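Local coordinates for protein trichothecene 3-O-acetyltransferase (Fusarium sporotrichioides, PDB 2ZBA) that transfers an acetyl group from acetyl-CoA to the 3-hydroxyl of trichothecene mycotoxins during their biosynthesis in the fungus, at residues A[59-64]-A[187-192]; A[149-152]-A[157-160]. All coordinates share one frame; numbering follows the deposited sequence.

Contact 1: residues A[59-64]-A[187-192]; sequences SQTFPW and ESFTEE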
ATOM      1  N   SER A  59       7.235  -9.816  19.767  1.00 28.84           N
ATOM      2  CA  SER A  59       8.420 -10.640  19.447  1.00 29.65           C
ATOM      3  C   SER A  59       8.558 -11.945  20.225  1.00 30.13           C
ATOM      4  O   SER A  59       9.211 -12.869  19.745  1.00 30.90           O
ATOM      5  CB  SER A  59       9.712  -9.847  19.631  1.00 29.27           C
ATOM      6  OG  SER A  59       9.717  -8.678  18.836  1.00 29.56           O
ATOM      7  N   GLN A  60       7.977 -12.018  21.425  1.00 30.73           N
ATOM      8  CA  GLN A  60       8.035 -13.239  22.242  1.00 31.25           C
ATOM      9  C   GLN A  60       7.074 -14.287  21.713  1.00 31.16           C
ATOM     10  O   GLN A  60       7.395 -15.482  21.667  1.00 31.63           O
ATOM     11  CB  GLN A  60       7.750 -12.940  23.721  1.00 31.42           C
ATOM     12  CG  GLN A  60       8.845 -12.143  24.428  1.00 31.77           C
ATOM     13  CD  GLN A  60       8.576 -11.955  25.933  1.00 32.80           C
ATOM     14  OE1 GLN A  60       7.427 -11.828  26.378  1.00 32.92           O
ATOM     15  N   THR A  61       5.893 -13.839  21.298  1.00 30.69           N
ATOM     16  CA  THR A  61       4.920 -14.730  20.696  1.00 30.14           C
ATOM     17  C   THR A  61       5.323 -15.084  19.256  1.00 29.16           C
ATOM     18  O   THR A  61       5.200 -16.243  18.856  1.00 29.46           O
ATOM     19  CB  THR A  61       3.501 -14.116  20.751  1.00 30.48           C
ATOM     20  OG1 THR A  61       3.266 -13.605  22.067  1.00 32.58           O
ATOM     21  CG2 THR A  61       2.423 -15.152  20.416  1.00 30.88           C
ATOM     22  N   PHE A  62       5.807 -14.091  18.502  1.00 27.78           N
ATOM     23  CA  PHE A  62       6.174 -14.255  17.084  1.00 26.63           C
ATOM     24  C   PHE A  62       7.571 -13.730  16.781  1.00 26.00           C
ATOM     25  O   PHE A  62       7.708 -12.627  16.254  1.00 26.67           O
ATOM     26  CB  PHE A  62       5.172 -13.524  16.180  1.00 26.02           C
ATOM     27  CG  PHE A  62       3.752 -13.725  16.579  1.00 24.98           C
ATOM     28  CD1 PHE A  62       3.120 -14.955  16.371  1.00 24.72           C
ATOM     29  CD2 PHE A  62       3.036 -12.688  17.174  1.00 24.00           C
ATOM     30  CE1 PHE A  62       1.797 -15.153  16.753  1.00 24.26           C
ATOM     31  CE2 PHE A  62       1.709 -12.875  17.558  1.00 25.32           C
ATOM     32  CZ  PHE A  62       1.087 -14.111  17.345  1.00 23.96           C
ATOM     33  N   PRO A  63       8.620 -14.510  17.112  1.00 25.52           N
ATOM     34  CA  PRO A  63      10.020 -14.069  16.940  1.00 25.20           C
ATOM     35  C   PRO A  63      10.380 -13.465  15.573  1.00 24.84           C
ATOM     36  O   PRO A  63      11.140 -12.477  15.494  1.00 24.49           O
ATOM     37  CB  PRO A  63      10.824 -15.351  17.224  1.00 25.66           C
ATOM     38  CG  PRO A  63       9.943 -16.124  18.190  1.00 25.49           C
ATOM     39  CD  PRO A  63       8.536 -15.860  17.711  1.00 25.67           C
ATOM     40  N   TRP A  64       9.815 -14.027  14.508  1.00 24.44           N
ATOM     41  CA  TRP A  64      10.167 -13.623  13.147  1.00 24.19           C
ATOM     42  C   TRP A  64       9.910 -12.133  12.801  1.00 24.05           C
ATOM     43  O   TRP A  64      10.582 -11.564  11.929  1.00 23.07           O
ATOM     44  CB  TRP A  64       9.499 -14.556  12.140  1.00 24.44           C
ATOM     45  CG  TRP A  64       8.022 -14.511  12.156  1.00 24.45           C
ATOM     46  CD1 TRP A  64       7.181 -15.380  12.790  1.00 24.14           C
ATOM     47  CD2 TRP A  64       7.188 -13.546  11.497  1.00 25.36           C
ATOM     48  NE1 TRP A  64       5.877 -15.013  12.573  1.00 25.53           N
ATOM     49  CE2 TRP A  64       5.850 -13.895  11.777  1.00 25.91           C
ATOM     50  CE3 TRP A  64       7.441 -12.432  10.676  1.00 25.19           C
ATOM     51  CZ2 TRP A  64       4.765 -13.169  11.270  1.00 25.00           C
ATOM     52  CZ3 TRP A  64       6.357 -11.699  10.187  1.00 24.71           C
ATOM     53  CH2 TRP A  64       5.039 -12.073  10.485  1.00 24.77           C
ATOM     54  N   GLU A 187      -3.041  -7.312  25.818  1.00 38.63           N
ATOM     55  CA  GLU A 187      -4.101  -8.256  25.502  1.00 39.03           C
ATOM     56  C   GLU A 187      -3.473  -9.460  24.831  1.00 39.25           C
ATOM     57  O   GLU A 187      -2.618  -9.315  23.956  1.00 39.40           O
ATOM     58  CB  GLU A 187      -5.133  -7.625  24.583  1.00 39.11           C
ATOM     59  CG  GLU A 187      -6.178  -6.836  25.313  1.00 39.78           C
ATOM     60  CD  GLU A 187      -6.546  -5.553  24.605  1.00 40.63           C
ATOM     61  OE1 GLU A 187      -6.686  -5.558  23.361  1.00 42.30           O
ATOM     62  OE2 GLU A 187      -6.710  -4.537  25.303  1.00 39.96           O
ATOM     63  N   SER A 188      -3.887 -10.650  25.253  1.00 39.53           N
ATOM     64  CA  SER A 188      -3.362 -11.891  24.686  1.00 39.49           C
ATOM     65  C   SER A 188      -3.937 -12.116  23.282  1.00 39.42           C
ATOM     66  O   SER A 188      -5.050 -11.666  22.967  1.00 39.39           O
ATOM     67  CB  SER A 188      -3.678 -13.072  25.600  1.00 39.54           C
ATOM     68  OG  SER A 188      -5.063 -13.130  25.863  1.00 39.44           O
ATOM     69  N   PHE A 189      -3.162 -12.792  22.441  1.00 39.11           N
ATOM     70  CA  PHE A 189      -3.570 -13.054  21.063  1.00 38.98           C
ATOM     71  C   PHE A 189      -4.471 -14.260  21.034  1.00 38.97           C
ATOM     72  O   PHE A 189      -4.263 -15.205  21.798  1.00 39.55           O
ATOM     73  CB  PHE A 189      -2.351 -13.293  20.170  1.00 38.51           C
ATOM     74  CG  PHE A 189      -1.314 -12.212  20.266  1.00 38.04           C
ATOM     75  CD1 PHE A 189      -1.595 -10.919  19.839  1.00 37.31           C
ATOM     76  CD2 PHE A 189      -0.056 -12.483  20.797  1.00 38.21           C
ATOM     77  CE1 PHE A 189      -0.631  -9.924  19.929  1.00 36.51           C
ATOM     78  CE2 PHE A 189       0.917 -11.486  20.887  1.00 37.04           C
ATOM     79  CZ  PHE A 189       0.626 -10.209  20.454  1.00 36.55           C
ATOM     80  N   THR A 190      -5.471 -14.228  20.153  1.00 38.85           N
ATOM     81  CA  THR A 190      -6.432 -15.321  20.050  1.00 38.41           C
ATOM     82  C   THR A 190      -5.785 -16.538  19.379  1.00 38.61           C
ATOM     83  O   THR A 190      -4.654 -16.447  18.881  1.00 38.22           O
ATOM     84  CB  THR A 190      -7.744 -14.883  19.338  1.00 38.58           C
ATOM     85  OG1 THR A 190      -7.515 -14.640  17.936  1.00 37.54           O
ATOM     86  CG2 THR A 190      -8.332 -13.628  20.014  1.00 38.37           C
ATOM     87  N   GLU A 191      -6.480 -17.677  19.417  1.00 38.39           N
ATOM     88  CA  GLU A 191      -6.073 -18.879  18.683  1.00 37.95           C
ATOM     89  C   GLU A 191      -6.019 -18.588  17.182  1.00 37.44           C
ATOM     90  O   GLU A 191      -5.026 -18.908  16.519  1.00 37.56           O
ATOM     91  N   GLU A 192      -7.079 -17.975  16.662  1.00 36.62           N
ATOM     92  CA  GLU A 192      -7.139 -17.563  15.254  1.00 36.46           C
ATOM     93  C   GLU A 192      -5.924 -16.728  14.783  1.00 36.21           C
ATOM     94  O   GLU A 192      -5.343 -17.010  13.728  1.00 36.07           O
ATOM     95  CB  GLU A 192      -8.444 -16.807  14.980  1.00 36.65           C
TER
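T61, in the last turn of helix 44-61, meets the ring of F189 with its whole branched end. OG1 lies in the plane of that ring, at its edge, 3.4 Å from F189 CE2, while CB stands 3.7 Å from the same carbon. A chi1 of -47° puts OG1 beside the backbone N of T61 and leaves the methyl anti to it; CG2 reaches F189 CD2 at 3.7 Å. Both branches meet the CD2-CE2 edge, the hydroxyl in the ring plane and the methyl off it, on the face that F62 covers. OG1 has its polar partner within its own helix, the carbonyl oxygen of R57, and its approach to the aromatic edge is a van der Waals contact. T61 CG2 also sits 3.5 Å above the plane of the neighbouring F62 ring, toward its rim.

This is the C-terminal end of one helix packed against the short linker that carries the chain from helix 170-184 into helix 191-197, within the N-terminal half of a BAHD acyltransferase. T190 occupies the N-cap of helix 191-197, directly after the phenylalanine that makes the contact.

F62, the first residue to leave helical geometry, turns its ring toward the linker. F62 CE2 comes over one face of F189, 3.7 Å from F189 CE2 and displaced toward the rim. The two planes are inclined at 49° with centroids 5.2 Å apart, an oblique aromatic pair. L179 and A183 of helix 170-184 also touch F189, and M197 of helix 191-197 touches F62.

Contact 2: residues A[149-152]-A[157-160]; sequences QLNF and LILT
L150 and L159 pack through their terminal methyls, L150 CD1 lying 3.7 Å from L159 CD1, on one face of the antiparallel beta hairpin formed by strands 146-153 and 156-164. The hairpin supplies two neighbouring strands of the mixed sheet in the N-terminal half of this BAHD enzyme. L150 CD1 also reaches diagonally to CD2 of L157, at 4.0 Å. L157 has CG anti to its backbone N (chi1 -176°), which swings the isobutyl group across toward the partner strand; there its CD1 meets the ring of F152 at the edge, in plane, 3.8 Å from CD1 of that ring. V48 and L51 of helix 44-61 touch L150, I47 touches L157, and the F152 ring stacks on Y44: the helix lies against this apolar face.

Between the two faces, the backbones alternate hydrogen-bonded and non-hydrogen-bonded pairs. Q149 and T160 exchange two nearly straight bonds, each 2.8 Å from N to O and in the carbonyl plane. N151 and I158 form the next such pair, its second bond, from I158 N to N151 O, longer at 3.1 Å and more bent.

Q149, N151, I158 and T160 direct their side chains to the other face. The carboxamide of N151 is fixed at both ends: OD1 accepts from Q149 NE2, whose amide plane contains it, and ND2 donates to V125 O as well as to I158 O. T160 OG1 likewise bonds to V125 O and to S33 OG. The I158 carbonyl oxygen accepts twice from N151: from its backbone N, and from ND2 at 3.1 Å, which stands 45° out of the carbonyl plane.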
ATOM      1  N   GLN A 149       9.432   4.208  13.687  1.00 22.46           N
ATOM      2  CA  GLN A 149       9.911   5.482  14.178  1.00 22.83           C
ATOM      3  C   GLN A 149       8.839   6.191  14.975  1.00 23.39           C
ATOM      4  O   GLN A 149       7.727   6.388  14.494  1.00 23.76           O
ATOM      5  CB  GLN A 149      10.378   6.364  13.034  1.00 22.26           C
ATOM      6  CG  GLN A 149      10.992   7.645  13.499  1.00 22.44           C
ATOM      7  CD  GLN A 149      12.085   8.061  12.589  1.00 21.37           C
ATOM      8  OE1 GLN A 149      12.919   7.228  12.206  1.00 21.46           O
ATOM      9  NE2 GLN A 149      12.097   9.330  12.203  1.00 16.34           N
ATOM     10  N   LEU A 150       9.197   6.581  16.192  1.00 23.55           N
ATOM     11  CA  LEU A 150       8.341   7.360  17.050  1.00 23.88           C
ATOM     12  C   LEU A 150       8.890   8.770  17.042  1.00 23.48           C
ATOM     13  O   LEU A 150      10.006   9.017  17.495  1.00 23.66           O
ATOM     14  CB  LEU A 150       8.359   6.761  18.452  1.00 24.31           C
ATOM     15  CG  LEU A 150       7.205   6.982  19.428  1.00 26.12           C
ATOM     16  CD1 LEU A 150       5.837   6.601  18.828  1.00 25.17           C
ATOM     17  CD2 LEU A 150       7.496   6.197  20.710  1.00 24.65           C
ATOM     18  N   ASN A 151       8.129   9.690  16.458  1.00 23.86           N
ATOM     19  CA  ASN A 151       8.560  11.078  16.333  1.00 24.09           C
ATOM     20  C   ASN A 151       7.832  11.927  17.371  1.00 24.61           C
ATOM     21  O   ASN A 151       6.616  11.791  17.528  1.00 25.42           O
ATOM     22  CB  ASN A 151       8.246  11.620  14.933  1.00 23.51           C
ATOM     23  CG  ASN A 151       8.925  10.836  13.830  1.00 23.96           C
ATOM     24  OD1 ASN A 151      10.098  11.087  13.507  1.00 22.41           O
ATOM     25  ND2 ASN A 151       8.184   9.886  13.224  1.00 21.28           N
ATOM     26  N   PHE A 152       8.563  12.793  18.078  1.00 25.28           N
ATOM     27  CA  PHE A 152       7.939  13.780  18.963  1.00 25.10           C
ATOM     28  C   PHE A 152       7.753  15.063  18.174  1.00 25.06           C
ATOM     29  O   PHE A 152       8.706  15.604  17.639  1.00 25.62           O
ATOM     30  CB  PHE A 152       8.804  14.082  20.196  1.00 25.53           C
ATOM     31  CG  PHE A 152       9.188  12.875  21.014  1.00 26.89           C
ATOM     32  CD1 PHE A 152       8.396  11.723  21.031  1.00 27.44           C
ATOM     33  CD2 PHE A 152      10.333  12.918  21.816  1.00 27.36           C
ATOM     34  CE1 PHE A 152       8.755  10.615  21.806  1.00 27.57           C
ATOM     35  CE2 PHE A 152      10.703  11.827  22.591  1.00 28.25           C
ATOM     36  CZ  PHE A 152       9.908  10.670  22.588  1.00 28.34           C
ATOM     37  N   LEU A 157       2.499  13.594  18.228  1.00 23.23           N
ATOM     38  CA  LEU A 157       3.285  12.379  18.089  1.00 23.36           C
ATOM     39  C   LEU A 157       2.954  11.746  16.752  1.00 23.20           C
ATOM     40  O   LEU A 157       1.774  11.526  16.458  1.00 24.11           O
ATOM     41  CB  LEU A 157       2.922  11.401  19.194  1.00 23.22           C
ATOM     42  CG  LEU A 157       3.711  10.093  19.261  1.00 24.86           C
ATOM     43  CD1 LEU A 157       4.956  10.260  20.135  1.00 26.33           C
ATOM     44  CD2 LEU A 157       2.815   9.008  19.793  1.00 24.73           C
ATOM     45  N   ILE A 158       3.990  11.465  15.953  1.00 22.67           N
ATOM     46  CA  ILE A 158       3.871  10.679  14.720  1.00 21.30           C
ATOM     47  C   ILE A 158       4.566   9.320  14.861  1.00 21.03           C
ATOM     48  O   ILE A 158       5.791   9.238  15.068  1.00 21.31           O
ATOM     49  CB  ILE A 158       4.435  11.421  13.488  1.00 20.52           C
ATOM     50  CG1 ILE A 158       3.746  12.776  13.316  1.00 19.81           C
ATOM     51  CG2 ILE A 158       4.245  10.575  12.218  1.00 20.81           C
ATOM     52  CD1 ILE A 158       4.367  13.633  12.239  1.00 18.40           C
ATOM     53  N   LEU A 159       3.783   8.253  14.771  1.00 20.39           N
ATOM     54  CA  LEU A 159       4.351   6.924  14.721  1.00 20.13           C
ATOM     55  C   LEU A 159       4.363   6.464  13.272  1.00 20.59           C
ATOM     56  O   LEU A 159       3.320   6.464  12.605  1.00 20.54           O
ATOM     57  CB  LEU A 159       3.542   5.954  15.564  1.00 19.65           C
ATOM     58  CG  LEU A 159       3.967   4.494  15.475  1.00 19.07           C
ATOM     59  CD1 LEU A 159       5.374   4.287  16.036  1.00 18.38           C
ATOM     60  CD2 LEU A 159       2.987   3.676  16.221  1.00 18.53           C
ATOM     61  N   THR A 160       5.547   6.093  12.791  1.00 20.58           N
ATOM     62  CA  THR A 160       5.706   5.615  11.423  1.00 19.97           C
ATOM     63  C   THR A 160       6.143   4.165  11.448  1.00 19.98           C
ATOM     64  O   THR A 160       7.065   3.816  12.186  1.00 20.26           O
ATOM     65  CB  THR A 160       6.731   6.444  10.680  1.00 19.99           C
ATOM     66  OG1 THR A 160       6.306   7.812  10.666  1.00 20.07           O
ATOM     67  CG2 THR A 160       6.886   5.938   9.250  1.00 20.18           C
TER

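Overall arrangement
Helix 44-61 relates the two contacts: it supplies T61 of contact 1 and covers one face of the hairpin of contact 2. Its N-terminal turns (Y44 to L51) lie against the apolar face of that buried hairpin, whereas contact 1 uses its C-terminal end at the partly exposed periphery. Their centres are 24 Å apart and their nearest atoms about 14 Å; along the chain, contact 2 is nested inside the loop closed by contact 1. The chemistry follows position: 149-152 with 157-160 is a hydrogen-bonded strand pair burying 380 Å², while 59-64 with 187-192 rests on aromatic and threonine packing over 120 Å². Neither lies at the coenzyme A, trichothecene or calcium sites.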